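PDB 4KCT: pyruvate kinase 1, which catalyses the last step of glycolysis, transfer of phosphate from phosphoenolpyruvate to ADP, and has an intrinsic oxaloacetate decarboxylase activity. Local coordinates for residues Arg20-Val25 / Val434-Val439; Pro130-Ala135 / Arg160-His165; Ile294-Met299 / Cys327-Gly332. All coordinates share one frame; numbering follows the deposited sequence.

How the contacts relate
The three contacts sample three parts of the pyruvate kinase fold. Contact 3 lies in the barrel wall at the pyruvate pocket, pairing strand 293-296 with strand 327-330 and supplying Thr297 and Met329 to the site. Contact 1 fastens the start of strand 23-27, the other neighbour of 327-330, to the C-terminal alpha/beta domain. The two touch, with centres about 14 Å apart, and probable hydrogen bonds run from Val25 N to Val328 O and from Leu330 N to Val25 O. Contact 2 belongs to the separate mixed sheet inserted in the barrel sequence; its centre is about 34 Å from that of contact 3 and 45 Å from that of contact 1.

Contact 1. Residues Arg20-Val25 / Val434-Val439; sequences RANRIV and VTRSVV
Two direct hydrogen bonds join the loop that leads into strand 23-27 to the turn before strand 438-442. Ser437 N donates to Ala21 O at 2.8 Å, lying in the carbonyl plane on a lone pair. Arg23 NH2 donates to Val438 O at 2.9 Å in a nearly straight bond (162°), with the oxygen close to the guanidinium plane although the donor stands well above the plane of the carbonyl. The other amino group turns back on its own loop, where Arg23 NH1 meets Arg20 O at 2.9 Å and also bonds Asn22 O. Water completes the edge: one molecule accepts from Arg23 NE and lies within hydrogen-bonding distance of Val438 O, and another links Arg23 NH2 to Ser437 O. These bonds probably hold the guanidinium in a fixed rotation. Arginine suits this place because its flat, many-handed end can serve several carbonyls at once, and a bend at chi2 helps fold it over the turn.

Arg436 works differently. Its chain is extended, with CG anti to the backbone N (chi1 -176°), so that one face of the guanidinium, toward its rim, lies over the methyl of Ala21, CZ to CB 3.9 Å. A water shared by Arg436 NE and Asn22 OD1 ties the two side chains, while Arg436 NH2 bonds Pro415 O. The small Ala21 methyl also touches Ser437, CB to OG 3.7 Å. Asp326, just before strand 327-330, accepts from Arg436 N through its carboxylate.

Thr435 to Val438 form a type II beta turn, with Ser437 at the position of positive phi (83°). Docked on the N-terminal end of the first strand of a TIM barrel, the turn forms part of the junction between the barrel and the alpha/beta domain, which binds the fructose bisphosphate.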
ATOM      1  N   ARG A  20       1.793  23.595  19.944  1.00 15.52           N
ATOM      2  CA  ARG A  20       1.893  23.922  18.524  1.00 15.55           C
ATOM      3  C   ARG A  20       3.263  23.447  18.035  1.00 14.34           C
ATOM      4  O   ARG A  20       4.284  23.802  18.615  1.00 14.86           O
ATOM      5  CB  ARG A  20       1.777  25.451  18.342  1.00 15.06           C
ATOM      6  CG  ARG A  20       2.121  25.947  16.940  1.00 13.87           C
ATOM      7  CD  ARG A  20       1.584  27.370  16.738  1.00 14.88           C
ATOM      8  NE  ARG A  20       2.007  28.283  17.810  1.00 15.49           N
ATOM      9  CZ  ARG A  20       3.233  28.817  17.873  1.00 17.36           C
ATOM     10  NH1 ARG A  20       4.111  28.571  16.892  1.00 15.14           N
ATOM     11  NH2 ARG A  20       3.521  29.726  18.786  1.00 16.85           N
ATOM     12  N   ALA A  21       3.280  22.707  16.933  1.00 15.01           N
ATOM     13  CA  ALA A  21       4.524  22.177  16.384  1.00 14.67           C
ATOM     14  C   ALA A  21       5.196  23.150  15.421  1.00 14.55           C
ATOM     15  O   ALA A  21       6.432  23.211  15.347  1.00 13.54           O
ATOM     16  CB  ALA A  21       4.256  20.853  15.686  1.00 15.23           C
ATOM     17  N   ASN A  22       4.400  23.837  14.597  1.00 13.44           N
ATOM     18  CA  ASN A  22       4.992  24.717  13.574  1.00 14.03           C
ATOM     19  C   ASN A  22       5.457  26.052  14.141  1.00 14.94           C
ATOM     20  O   ASN A  22       5.076  26.444  15.258  1.00 14.42           O
ATOM     21  CB  ASN A  22       4.003  24.949  12.398  1.00 14.00           C
ATOM     22  CG  ASN A  22       3.635  23.671  11.704  1.00 16.48           C
ATOM     23  OD1 ASN A  22       2.630  23.025  12.060  1.00 16.70           O
ATOM     24  ND2 ASN A  22       4.519  23.201  10.813  1.00 16.13           N
ATOM     25  N   ARG A  23       6.329  26.730  13.395  1.00 14.40           N
ATOM     26  CA  ARG A  23       7.037  27.896  13.930  1.00 16.02           C
ATOM     27  C   ARG A  23       6.745  29.121  13.065  1.00 15.18           C
ATOM     28  O   ARG A  23       6.554  28.996  11.860  1.00 17.02           O
ATOM     29  CB  ARG A  23       8.555  27.628  13.992  1.00 15.68           C
ATOM     30  CG  ARG A  23       8.922  26.460  14.937  1.00 14.63           C
ATOM     31  CD  ARG A  23       8.624  26.837  16.383  1.00 14.93           C
ATOM     32  NE  ARG A  23       8.824  25.697  17.295  1.00 16.39           N
ATOM     33  CZ  ARG A  23       7.835  25.056  17.935  1.00 17.87           C
ATOM     34  NH1 ARG A  23       6.556  25.347  17.673  1.00 15.91           N
ATOM     35  NH2 ARG A  23       8.122  24.046  18.750  1.00 16.68           N
ATOM     36  N   ILE A  24       6.753  30.303  13.697  1.00 14.44           N
ATOM     37  CA  ILE A  24       6.338  31.550  13.047  1.00 15.07           C
ATOM     38  C   ILE A  24       7.517  32.553  13.000  1.00 15.74           C
ATOM     39  O   ILE A  24       8.148  32.843  14.023  1.00 15.77           O
ATOM     40  CB  ILE A  24       5.130  32.177  13.784  1.00 16.18           C
ATOM     41  CG1 ILE A  24       3.944  31.203  13.736  1.00 15.15           C
ATOM     42  CG2 ILE A  24       4.763  33.544  13.179  1.00 15.06           C
ATOM     43  CD1 ILE A  24       2.803  31.580  14.687  1.00 17.07           C
ATOM     44  N   VAL A  25       7.834  33.005  11.790  1.00 14.42           N
ATOM     45  CA  VAL A  25       8.859  34.010  11.560  1.00 15.51           C
ATOM     46  C   VAL A  25       8.143  35.356  11.318  1.00 15.75           C
ATOM     47  O   VAL A  25       7.250  35.430  10.490  1.00 16.13           O
ATOM     48  CB  VAL A  25       9.658  33.643  10.282  1.00 15.10           C
ATOM     49  CG1 VAL A  25      10.696  34.686   9.958  1.00 15.30           C
ATOM     50  CG2 VAL A  25      10.299  32.265  10.430  1.00 18.30           C
ATOM     51  N   VAL A 434      13.665  27.400  13.836  1.00 15.66           N
ATOM     52  CA  VAL A 434      13.083  27.102  12.510  1.00 16.57           C
ATOM     53  C   VAL A 434      12.726  25.630  12.277  1.00 18.49           C
ATOM     54  O   VAL A 434      12.366  25.253  11.176  1.00 19.28           O
ATOM     55  CB  VAL A 434      13.912  27.632  11.333  1.00 16.88           C
ATOM     56  CG1 VAL A 434      13.992  29.151  11.382  1.00 18.50           C
ATOM     57  CG2 VAL A 434      15.312  27.020  11.340  1.00 18.40           C
ATOM     58  N   THR A 435      12.775  24.815  13.325  1.00 17.29           N
ATOM     59  CA  THR A 435      12.602  23.387  13.137  1.00 16.82           C
ATOM     60  C   THR A 435      11.360  22.895  13.848  1.00 16.13           C
ATOM     61  O   THR A 435      11.165  23.170  15.040  1.00 15.32           O
ATOM     62  CB  THR A 435      13.855  22.623  13.604  1.00 18.97           C
ATOM     63  OG1 THR A 435      14.875  22.784  12.603  1.00 21.08           O
ATOM     64  CG2 THR A 435      13.551  21.154  13.757  1.00 17.58           C
ATOM     65  N   ARG A 436      10.476  22.230  13.095  1.00 14.83           N
ATOM     66  CA  ARG A 436       9.165  21.853  13.616  1.00 15.15           C
ATOM     67  C   ARG A 436       9.299  21.081  14.940  1.00 15.47           C
ATOM     68  O   ARG A 436      10.098  20.126  15.024  1.00 14.83           O
ATOM     69  CB  ARG A 436       8.430  20.995  12.572  1.00 15.52           C
ATOM     70  CG  ARG A 436       6.991  20.605  12.957  1.00 15.86           C
ATOM     71  CD  ARG A 436       6.392  19.713  11.857  1.00 15.07           C
ATOM     72  NE  ARG A 436       5.035  19.273  12.185  1.00 16.55           N
ATOM     73  CZ  ARG A 436       4.747  18.195  12.920  1.00 16.01           C
ATOM     74  NH1 ARG A 436       3.480  17.908  13.183  1.00 14.31           N
ATOM     75  NH2 ARG A 436       5.719  17.401  13.386  1.00 14.34           N
ATOM     76  N   SER A 437       8.436  21.412  15.921  1.00 14.85           N
ATOM     77  CA  SER A 437       8.254  20.602  17.183  1.00 15.61           C
ATOM     78  C   SER A 437       9.259  20.856  18.302  1.00 15.30           C
ATOM     79  O   SER A 437       9.031  20.442  19.428  1.00 15.79           O
ATOM     80  CB  SER A 437       8.245  19.095  16.891  1.00 16.34           C
ATOM     81  OG  SER A 437       7.353  18.806  15.847  1.00 19.24           O
ATOM     82  N   VAL A 438      10.417  21.419  17.972  1.00 14.18           N
ATOM     83  CA  VAL A 438      11.537  21.465  18.916  1.00 14.83           C
ATOM     84  C   VAL A 438      11.346  22.598  19.897  1.00 16.06           C
ATOM     85  O   VAL A 438      10.867  23.682  19.516  1.00 16.21           O
ATOM     86  CB  VAL A 438      12.905  21.622  18.198  1.00 14.57           C
ATOM     87  CG1 VAL A 438      14.021  21.789  19.217  1.00 14.61           C
ATOM     88  CG2 VAL A 438      13.174  20.387  17.349  1.00 15.24           C
ATOM     89  N   VAL A 439      11.547  22.286  21.179  1.00 14.98           N
ATOM     90  CA  VAL A 439      11.559  23.289  22.236  1.00 18.14           C
ATOM     91  C   VAL A 439      12.883  23.119  22.988  1.00 20.04           C
ATOM     92  O   VAL A 439      13.210  22.014  23.415  1.00 19.37           O
ATOM     93  CB  VAL A 439      10.379  23.068  23.215  1.00 21.80           C
ATOM     94  CG1 VAL A 439      10.423  24.091  24.346  1.00 24.01           C
ATOM     95  CG2 VAL A 439       9.047  23.180  22.468  1.00 20.49           C
TER
HETATM   96  O   HOH W   1       2.301  20.350  11.831  1.00 18.57           O
HETATM   97  O   HOH W   2       6.571  21.500  20.147  1.00 24.17           O
HETATM   98  O   HOH W   3      11.463  25.252  17.378  1.00 24.24           O

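Contact 2. Residues Pro130-Ala135 / Arg160-His165; sequences PQLTNA and RTLKCH
Leu162 is the centre of the close-packed part, where a short helix, 132-135, lies against the beginning of strand 161-166. Its two methyl branches are shared out. Leu162 CD1 meets the fork of Leu132, 4.0 Å from CG, the two leucines crossing obliquely, and Leu162 CD2 lies 3.9 Å from Thr133 CG2. The side chain of Leu162 also touches Val110 and Val136, so a branched apolar residue suits this buried spot.

Thr133 does two jobs. Its methyl presses on the backbone where the strand begins, CG2 being 3.6 Å from Thr161 N. Its hydroxyl takes the crowded position between backbone N and carbonyl carbon (chi1 62°) and forms a hydrogen bond with Asp159 O, which ties the helix to the bend before the strand. A threonine can thus show a methyl to the packing and still satisfy a polar group.

The outer side is looser. The side chain of Arg160 starts away from the helix, is exposed and touches a crystal neighbour, so its course may partly reflect the lattice; its ion pair with Asp113 is long and weak. On the exposed side of the helix, Asn134 ND2 donates to Gln131 OE1 at 2.6 Å (165°), bridging the N-cap residue to the first turn. Gln131 O accepts from both Asn134 N and Ala135 N, each at 3.0 Å.

No hydrogen bond passes directly between 130-135 and 160-165. Within this mixed-sheet domain, usually called the B domain of pyruvate kinases, methyl contacts press the helix to the strand; they give a close fit with little directionality, and the bond of Thr133 OG1 to Asp159 O adds a directional tie beside them.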
ATOM      1  N   PRO A 130      23.892  43.877 -18.438  1.00 25.84           N
ATOM      2  CA  PRO A 130      24.601  43.936 -19.729  1.00 25.04           C
ATOM      3  C   PRO A 130      24.340  42.758 -20.627  1.00 25.59           C
ATOM      4  O   PRO A 130      24.359  42.903 -21.829  1.00 25.73           O
ATOM      5  CB  PRO A 130      26.081  43.958 -19.322  1.00 26.98           C
ATOM      6  CG  PRO A 130      26.088  44.610 -17.982  1.00 31.92           C
ATOM      7  CD  PRO A 130      24.769  44.278 -17.315  1.00 27.92           C
ATOM      8  N   GLN A 131      24.021  41.603 -20.047  1.00 25.60           N
ATOM      9  CA  GLN A 131      23.724  40.413 -20.843  1.00 26.05           C
ATOM     10  C   GLN A 131      22.280  40.336 -21.341  1.00 25.71           C
ATOM     11  O   GLN A 131      21.832  39.277 -21.781  1.00 23.76           O
ATOM     12  CB  GLN A 131      24.076  39.160 -20.061  1.00 29.21           C
ATOM     13  CG  GLN A 131      25.578  38.974 -19.867  1.00 33.96           C
ATOM     14  CD  GLN A 131      26.257  38.611 -21.162  1.00 48.01           C
ATOM     15  OE1 GLN A 131      25.715  37.836 -21.962  1.00 49.13           O
ATOM     16  NE2 GLN A 131      27.380  39.264 -21.444  1.00 51.39           N
ATOM     17  N   LEU A 132      21.540  41.440 -21.243  1.00 24.20           N
ATOM     18  CA  LEU A 132      20.098  41.401 -21.538  1.00 24.77           C
ATOM     19  C   LEU A 132      19.779  40.735 -22.900  1.00 28.54           C
ATOM     20  O   LEU A 132      18.869  39.915 -22.995  1.00 25.08           O
ATOM     21  CB  LEU A 132      19.487  42.809 -21.485  1.00 27.99           C
ATOM     22  CG  LEU A 132      18.004  42.921 -21.847  1.00 25.12           C
ATOM     23  CD1 LEU A 132      17.159  42.284 -20.756  1.00 27.77           C
ATOM     24  CD2 LEU A 132      17.608  44.375 -22.044  1.00 30.33           C
ATOM     25  N   THR A 133      20.530  41.076 -23.948  1.00 26.48           N
ATOM     26  CA  THR A 133      20.176  40.592 -25.295  1.00 31.16           C
ATOM     27  C   THR A 133      20.576  39.150 -25.522  1.00 34.19           C
ATOM     28  O   THR A 133      20.166  38.549 -26.500  1.00 35.95           O
ATOM     29  CB  THR A 133      20.789  41.451 -26.426  1.00 34.83           C
ATOM     30  OG1 THR A 133      22.217  41.404 -26.338  1.00 34.60           O
ATOM     31  CG2 THR A 133      20.322  42.895 -26.331  1.00 29.92           C
ATOM     32  N   ASN A 134      21.363  38.587 -24.611  1.00 31.12           N
ATOM     33  CA  ASN A 134      21.560  37.138 -24.583  1.00 36.71           C
ATOM     34  C   ASN A 134      20.530  36.415 -23.750  1.00 35.19           C
ATOM     35  O   ASN A 134      20.298  35.245 -23.953  1.00 40.82           O
ATOM     36  CB  ASN A 134      22.954  36.785 -24.076  1.00 38.83           C
ATOM     37  CG  ASN A 134      24.031  37.255 -25.008  1.00 47.59           C
ATOM     38  OD1 ASN A 134      23.819  37.314 -26.215  1.00 47.00           O
ATOM     39  ND2 ASN A 134      25.146  37.708 -24.449  1.00 47.58           N
ATOM     40  N   ALA A 135      20.013  37.083 -22.728  1.00 32.08           N
ATOM     41  CA  ALA A 135      19.141  36.429 -21.757  1.00 29.55           C
ATOM     42  C   ALA A 135      17.736  36.239 -22.311  1.00 32.92           C
ATOM     43  O   ALA A 135      17.096  35.241 -22.033  1.00 35.90           O
ATOM     44  CB  ALA A 135      19.092  37.225 -20.468  1.00 29.99           C
ATOM     45  N   ARG A 160      23.046  45.430 -28.147  1.00 24.68           N
ATOM     46  CA  ARG A 160      22.643  46.081 -26.903  1.00 28.39           C
ATOM     47  C   ARG A 160      21.188  46.571 -26.834  1.00 25.80           C
ATOM     48  O   ARG A 160      20.826  47.293 -25.904  1.00 26.86           O
ATOM     49  CB  ARG A 160      23.596  47.226 -26.582  1.00 29.06           C
ATOM     50  CG  ARG A 160      25.054  46.786 -26.583  1.00 35.15           C
ATOM     51  CD  ARG A 160      25.796  47.423 -25.432  1.00 35.77           C
ATOM     52  NE  ARG A 160      26.197  48.758 -25.798  1.00 34.50           N
ATOM     53  CZ  ARG A 160      27.012  49.518 -25.079  1.00 35.09           C
ATOM     54  NH1 ARG A 160      27.373  50.688 -25.550  1.00 28.52           N
ATOM     55  NH2 ARG A 160      27.432  49.123 -23.869  1.00 33.72           N
ATOM     56  N   THR A 161      20.362  46.203 -27.809  1.00 25.14           N
ATOM     57  CA  THR A 161      19.042  46.840 -27.938  1.00 25.18           C
ATOM     58  C   THR A 161      17.950  45.877 -28.392  1.00 26.64           C
ATOM     59  O   THR A 161      18.091  45.180 -29.400  1.00 24.12           O
ATOM     60  CB  THR A 161      19.094  48.048 -28.895  1.00 33.75           C
ATOM     61  OG1 THR A 161      20.290  48.793 -28.643  1.00 32.13           O
ATOM     62  CG2 THR A 161      17.852  48.961 -28.696  1.00 26.01           C
ATOM     63  N   LEU A 162      16.864  45.851 -27.636  1.00 23.75           N
ATOM     64  CA  LEU A 162      15.690  45.086 -27.999  1.00 24.75           C
ATOM     65  C   LEU A 162      14.536  46.040 -28.299  1.00 25.73           C
ATOM     66  O   LEU A 162      14.337  47.037 -27.598  1.00 27.77           O
ATOM     67  CB  LEU A 162      15.302  44.136 -26.858  1.00 25.08           C
ATOM     68  CG  LEU A 162      16.390  43.134 -26.465  1.00 26.03           C
ATOM     69  CD1 LEU A 162      15.954  42.337 -25.238  1.00 24.78           C
ATOM     70  CD2 LEU A 162      16.691  42.204 -27.629  1.00 27.09           C
ATOM     71  N   LYS A 163      13.778  45.731 -29.339  1.00 23.78           N
ATOM     72  CA  LYS A 163      12.537  46.418 -29.593  1.00 27.24           C
ATOM     73  C   LYS A 163      11.394  45.614 -28.970  1.00 26.38           C
ATOM     74  O   LYS A 163      11.310  44.394 -29.158  1.00 27.20           O
ATOM     75  CB  LYS A 163      12.328  46.559 -31.103  1.00 29.58           C
ATOM     76  CG  LYS A 163      11.065  47.303 -31.484  1.00 37.10           C
ATOM     77  CD  LYS A 163      11.072  47.673 -32.967  1.00 46.47           C
ATOM     78  CE  LYS A 163      10.006  46.899 -33.733  1.00 53.04           C
ATOM     79  NZ  LYS A 163      10.544  45.660 -34.371  1.00 61.01           N
ATOM     80  N   CYS A 164      10.534  46.290 -28.208  1.00 25.76           N
ATOM     81  CA  CYS A 164       9.551  45.602 -27.351  1.00 25.23           C
ATOM     82  C   CYS A 164       8.148  46.168 -27.570  1.00 26.57           C
ATOM     83  O   CYS A 164       7.982  47.320 -27.970  1.00 29.36           O
ATOM     84  CB  CYS A 164       9.926  45.745 -25.871  1.00 25.64           C
ATOM     85  SG  CYS A 164      11.506  44.982 -25.421  1.00 30.60           S
ATOM     86  N   HIS A 165       7.148  45.363 -27.257  1.00 26.63           N
ATOM     87  CA  HIS A 165       5.759  45.772 -27.387  1.00 27.49           C
ATOM     88  C   HIS A 165       5.170  45.882 -26.011  1.00 28.34           C
ATOM     89  O   HIS A 165       5.208  44.924 -25.252  1.00 27.67           O
ATOM     90  CB  HIS A 165       5.003  44.717 -28.199  1.00 28.79           C
ATOM     91  CG  HIS A 165       3.503  44.921 -28.232  1.00 37.02           C
ATOM     92  ND1 HIS A 165       2.688  44.513 -27.228  1.00 37.66           N
ATOM     93  CD2 HIS A 165       2.663  45.411 -29.243  1.00 36.03           C
ATOM     94  CE1 HIS A 165       1.399  44.758 -27.566  1.00 40.45           C
ATOM     95  NE2 HIS A 165       1.386  45.306 -28.795  1.00 40.56           N
TER

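Contact 3. Residues Ile294-Met299 / Cys327-Gly332; sequences ICATQM and CVMLSG. With PYR (pyruvic acid), chain E.
Neighbouring parallel strands of a TIM barrel meet here, 293-296 and 327-330, linked through helix 311-323 as a beta-alpha-beta unit. Cys295 N donates to Cys327 O at 2.9 Å, and the axes of the short strand segments 294-296 and 327-330 lie 29° apart.

On the face bearing Ile294 and Cys327, the forked isoleucine fills the groove between two neighbours: CG1 rests on Cys327 CB at 3.8 Å, and CG2 on Met329 CB at 4.0 Å. The slim cysteine suits this close spacing. On the face of Cys295 and Val328, Met299 crosses Val328 at about a right angle and sets its bulky sulfur beside the branch point, SD to CB 3.8 Å, while helices 311-323 and 340-356 cover the same side. A long flexible chain, bent at chi3 (75°), can follow such a contour.

Met329 runs extended (chi1 -177°) and bends only at its tip, where CE lies 3.7 Å from Ala296 CB. CE also lies 4.0 Å from the methyl CB of pyruvate, so the thioether end lines the pocket. One water joins Ser331 OG to Thr297 N, another to Thr297 OG1, which donates to pyruvate O in a very short hydrogen bond, 2.4 Å.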
ATOM      1  N   ILE A 294      10.672  27.216   5.106  1.00 13.68           N
ATOM      2  CA  ILE A 294       9.801  28.294   5.513  1.00 14.10           C
ATOM      3  C   ILE A 294       8.932  28.661   4.297  1.00 15.07           C
ATOM      4  O   ILE A 294       9.458  28.864   3.187  1.00 14.46           O
ATOM      5  CB  ILE A 294      10.665  29.537   5.851  1.00 14.72           C
ATOM      6  CG1 ILE A 294      11.705  29.208   6.943  1.00 15.61           C
ATOM      7  CG2 ILE A 294       9.797  30.733   6.195  1.00 16.14           C
ATOM      8  CD1 ILE A 294      12.718  30.324   7.175  1.00 15.43           C
ATOM      9  N   CYS A 295       7.624  28.743   4.496  1.00 14.50           N
ATOM     10  CA  CYS A 295       6.731  29.318   3.468  1.00 16.75           C
ATOM     11  C   CYS A 295       6.493  30.815   3.760  1.00 16.89           C
ATOM     12  O   CYS A 295       6.205  31.180   4.892  1.00 16.46           O
ATOM     13  CB  CYS A 295       5.389  28.556   3.450  1.00 15.65           C
ATOM     14  SG  CYS A 295       4.287  29.075   2.084  1.00 23.25           S
ATOM     15  N   ALA A 296       6.707  31.667   2.746  1.00 17.06           N
ATOM     16  CA  ALA A 296       6.708  33.122   2.931  1.00 18.28           C
ATOM     17  C   ALA A 296       5.718  33.860   1.987  1.00 19.73           C
ATOM     18  O   ALA A 296       5.538  33.471   0.821  1.00 16.80           O
ATOM     19  CB  ALA A 296       8.116  33.698   2.752  1.00 16.01           C
ATOM     20  N   THR A 297       5.241  35.017   2.468  1.00 17.17           N
ATOM     21  CA  THR A 297       4.779  36.125   1.623  1.00 17.65           C
ATOM     22  C   THR A 297       3.278  36.097   1.350  1.00 16.94           C
ATOM     23  O   THR A 297       2.731  35.110   0.828  1.00 18.09           O
ATOM     24  CB  THR A 297       5.587  36.268   0.319  1.00 19.37           C
ATOM     25  OG1 THR A 297       6.958  36.543   0.646  1.00 21.67           O
ATOM     26  CG2 THR A 297       5.008  37.434  -0.525  1.00 19.63           C
ATOM     27  N   GLN A 298       2.607  37.125   1.852  1.00 15.95           N
ATOM     28  CA  GLN A 298       1.162  37.309   1.689  1.00 17.92           C
ATOM     29  C   GLN A 298       0.287  36.226   2.289  1.00 19.53           C
ATOM     30  O   GLN A 298      -0.919  36.164   1.984  1.00 22.18           O
ATOM     31  CB  GLN A 298       0.794  37.557   0.223  1.00 19.17           C
ATOM     32  CG  GLN A 298       1.368  38.871  -0.335  1.00 18.99           C
ATOM     33  CD  GLN A 298       0.890  39.141  -1.763  1.00 22.77           C
ATOM     34  OE1 GLN A 298       0.686  38.215  -2.533  1.00 17.50           O
ATOM     35  NE2 GLN A 298       0.511  40.394  -2.033  1.00 26.38           N
ATOM     36  N   MET A 299       0.791  35.557   3.321  1.00 16.23           N
ATOM     37  CA  MET A 299       0.013  34.495   3.921  1.00 17.63           C
ATOM     38  C   MET A 299      -1.247  35.018   4.597  1.00 17.66           C
ATOM     39  O   MET A 299      -2.279  34.391   4.519  1.00 16.54           O
ATOM     40  CB  MET A 299       0.860  33.665   4.891  1.00 16.86           C
ATOM     41  CG  MET A 299       2.126  33.127   4.215  1.00 19.86           C
ATOM     42  SD  MET A 299       2.664  31.582   4.966  1.00 22.13           S
ATOM     43  CE  MET A 299       1.482  30.410   4.315  1.00 18.20           C
ATOM     44  N   CYS A 327       7.952  26.178   9.032  1.00 14.23           N
ATOM     45  CA  CYS A 327       7.662  27.544   9.432  1.00 15.41           C
ATOM     46  C   CYS A 327       6.750  28.199   8.426  1.00 15.95           C
ATOM     47  O   CYS A 327       6.856  27.954   7.215  1.00 14.50           O
ATOM     48  CB  CYS A 327       8.943  28.398   9.467  1.00 18.59           C
ATOM     49  SG  CYS A 327      10.211  27.760  10.551  1.00 20.19           S
ATOM     50  N   VAL A 328       6.017  29.194   8.918  1.00 15.33           N
ATOM     51  CA  VAL A 328       5.336  30.134   8.092  1.00 15.98           C
ATOM     52  C   VAL A 328       5.769  31.539   8.498  1.00 17.30           C
ATOM     53  O   VAL A 328       6.290  31.754   9.592  1.00 17.59           O
ATOM     54  CB  VAL A 328       3.790  29.992   8.239  1.00 16.53           C
ATOM     55  CG1 VAL A 328       3.324  28.728   7.503  1.00 18.86           C
ATOM     56  CG2 VAL A 328       3.401  29.874   9.705  1.00 17.43           C
ATOM     57  N   MET A 329       5.654  32.476   7.582  1.00 17.51           N
ATOM     58  CA  MET A 329       6.311  33.749   7.781  1.00 16.30           C
ATOM     59  C   MET A 329       5.341  34.895   7.569  1.00 15.97           C
ATOM     60  O   MET A 329       4.349  34.764   6.818  1.00 16.18           O
ATOM     61  CB  MET A 329       7.488  33.893   6.840  1.00 15.47           C
ATOM     62  CG  MET A 329       8.268  35.180   7.055  1.00 16.90           C
ATOM     63  SD  MET A 329       9.816  35.103   6.150  1.00 22.66           S
ATOM     64  CE  MET A 329       9.495  36.342   4.877  1.00 24.13           C
ATOM     65  N   LEU A 330       5.570  35.970   8.314  1.00 15.08           N
ATOM     66  CA  LEU A 330       4.824  37.216   8.152  1.00 14.89           C
ATOM     67  C   LEU A 330       5.790  38.344   7.758  1.00 16.70           C
ATOM     68  O   LEU A 330       6.944  38.408   8.245  1.00 15.88           O
ATOM     69  CB  LEU A 330       4.074  37.551   9.471  1.00 14.71           C
ATOM     70  CG  LEU A 330       3.047  36.489   9.903  1.00 15.89           C
ATOM     71  CD1 LEU A 330       2.658  36.700  11.368  1.00 17.42           C
ATOM     72  CD2 LEU A 330       1.802  36.526   9.010  1.00 15.79           C
ATOM     73  N   SER A 331       5.341  39.199   6.843  1.00 15.88           N
ATOM     74  CA  SER A 331       6.172  40.300   6.367  1.00 18.19           C
ATOM     75  C   SER A 331       5.559  41.627   6.758  1.00 17.82           C
ATOM     76  O   SER A 331       5.585  41.986   7.952  1.00 19.84           O
ATOM     77  CB  SER A 331       6.401  40.183   4.859  1.00 20.57           C
ATOM     78  OG  SER A 331       7.145  38.993   4.616  1.00 21.67           O
ATOM     79  N   GLY A 332       4.883  42.283   5.816  1.00 17.33           N
ATOM     80  CA  GLY A 332       4.235  43.580   6.123  1.00 18.37           C
ATOM     81  C   GLY A 332       3.168  43.462   7.222  1.00 19.03           C
ATOM     82  O   GLY A 332       2.947  44.410   7.999  1.00 19.30           O
TER
HETATM   83  C   PYR E1003       9.672  37.186  -1.429  1.00 27.52           C
HETATM   84  O   PYR E1003       8.582  36.602  -1.176  1.00 23.33           O
HETATM   85  OXT PYR E1003       9.986  37.447  -2.625  1.00 24.36           O
HETATM   86  CA  PYR E1003      10.651  37.448  -0.330  1.00 34.12           C
HETATM   87  O3  PYR E1003      11.714  38.051  -0.564  1.00 28.13           O
HETATM   88  CB  PYR E1003      10.397  36.875   1.041  1.00 22.57           C
HETATM   89  O   HOH W   4       5.767  36.563   4.642  1.00 18.95           O
HETATM   90  O   HOH W   5       7.633  39.043   1.932  1.00 29.68           O
HETATM   91  O   HOH W   6       2.974  36.430   5.045  1.00 17.74           O